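Local coordinates for uncharacterized protein DUF1185 (Bordetella bronchiseptica RB50, PDB 3BYQ), which is of unknown function but may play a role in amino-acid metabolism, built as a variant of the Bacillus chorismate mutase fold, at residues G180-K183 with E184-S187. Sequence-based numbering, arbitrary orientation.
Sequences GLTK and EAVS
Thr182 and Ala185 meet where the chain makes two overlapping type I beta-turns, 182-185 and 183-186, in the loop that follows strand 161-169. The amide of Ala185 reaches back to Thr182 O at 3.0 Å, well above that carbonyl's plane, and makes a second, weak hydrogen bond to Thr182 OG1 at 3.1 Å. Threonine suits the place because its hydroxyl, turned between its own N and carbonyl carbon (chi1 64°), lets one N-H be shared by its carbonyl and its side chain. The second turn is closed by a weak bond from Val186 N to Lys183 O over 3.3 Å.

On the apolar side, Leu181 extends its branched end over the turn. With CG anti to the backbone N (chi1 -171°), CD1 rests on Ala185 CB at 3.6 Å, while CD2 touches Val186 CG2, the two branched side chains crossing at about a right angle. A methyl is all Ala185 needs to meet both this leucine and Thr182 OG1, 3.3 Å from its CB. Leu181 and Val186 also pack the turn against the loop that holds Val142.

The polar chains differ in reach. Lys183 is long enough to carry NZ to a salt bridge with Glu78. In the conformer of Glu184 described here, OE1 lies 3.6 Å from Thr182 CB, and OE2 stays 5.9 Å from Lys183 NZ, so any mutual attraction is probably modest. The shared amide and the small apolar patch are both consistent with holding the turn at this surface.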
loop_
_atom_site.group_PDB
_atom_site.type_symbol
_atom_site.label_atom_id
_atom_site.label_comp_id
_atom_site.label_asym_id
_atom_site.label_seq_id
_atom_site.Cartn_x
_atom_site.Cartn_y
_atom_site.Cartn_z
ATOM N N GLY B 180 11.383 -29.737 16.408
ATOM C CA GLY B 180 9.974 -29.925 16.698
ATOM C C GLY B 180 9.434 -31.220 16.110
ATOM O O GLY B 180 10.182 -32.073 15.642
ATOM N N LEU B 181 8.110 -31.350 16.117
ATOM C CA LEU B 181 7.467 -32.583 15.626
ATOM C C LEU B 181 7.737 -32.735 14.162
ATOM O O LEU B 181 7.613 -31.778 13.425
ATOM C CB LEU B 181 5.958 -32.546 15.877
ATOM C CG LEU B 181 5.194 -33.847 15.603
ATOM C CD1 LEU B 181 5.496 -34.893 16.671
ATOM C CD2 LEU B 181 3.691 -33.574 15.470
ATOM N N THR B 182 8.117 -33.937 13.766
ATOM C CA THR B 182 8.402 -34.259 12.382
ATOM C C THR B 182 7.315 -35.148 11.853
ATOM O O THR B 182 6.540 -35.703 12.592
ATOM C CB THR B 182 9.719 -35.039 12.231
ATOM O OG1 THR B 182 9.605 -36.311 12.892
ATOM C CG2 THR B 182 10.897 -34.238 12.819
ATOM N N LYS B 183 7.273 -35.272 10.541
ATOM C CA LYS B 183 6.289 -36.139 9.861
ATOM C C LYS B 183 6.406 -37.554 10.375
ATOM O O LYS B 183 5.410 -38.234 10.618
ATOM C CB LYS B 183 6.454 -36.126 8.349
ATOM C CG LYS B 183 6.141 -34.799 7.739
ATOM C CD LYS B 183 6.154 -34.845 6.213
ATOM C CE LYS B 183 7.469 -35.262 5.615
ATOM N NZ LYS B 183 7.309 -35.192 4.148
ATOM N N GLU B 184 7.647 -37.989 10.571
ATOM C CA GLU B 184 7.935 -39.333 11.057
ATOM C C GLU B 184 7.521 -39.551 12.499
ATOM O O GLU B 184 7.266 -40.677 12.928
ATOM C CB GLU B 184 9.432 -39.652 10.917
ATOM C CG GLU B 184 9.895 -39.741 9.489
ATOM C CD GLU B 184 10.240 -38.401 8.843
ATOM O OE1 GLU B 184 10.098 -37.311 9.456
ATOM O OE2 GLU B 184 10.674 -38.448 7.677
ATOM N N ALA B 185 7.458 -38.474 13.250
ATOM C CA ALA B 185 7.115 -38.537 14.671
ATOM C C ALA B 185 5.630 -38.462 14.934
ATOM O O ALA B 185 5.200 -38.718 16.036
ATOM C CB ALA B 185 7.828 -37.424 15.456
ATOM N N VAL B 186 4.848 -38.154 13.918
ATOM C CA VAL B 186 3.387 -38.080 14.103
ATOM C C VAL B 186 2.897 -39.467 14.553
ATOM O O VAL B 186 3.095 -40.478 13.859
ATOM C CB VAL B 186 2.663 -37.602 12.844
ATOM C CG1 VAL B 186 1.117 -37.797 12.964
ATOM C CG2 VAL B 186 3.018 -36.152 12.522
ATOM N N SER B 187 2.237 -39.483 15.701
ATOM C CA SER B 187 1.807 -40.750 16.307
ATOM C C SER B 187 0.421 -40.797 16.882
ATOM O O SER B 187 -0.111 -41.887 17.086
ATOM C CB SER B 187 2.819 -41.168 17.362
ATOM O OG SER B 187 2.792 -40.286 18.463
#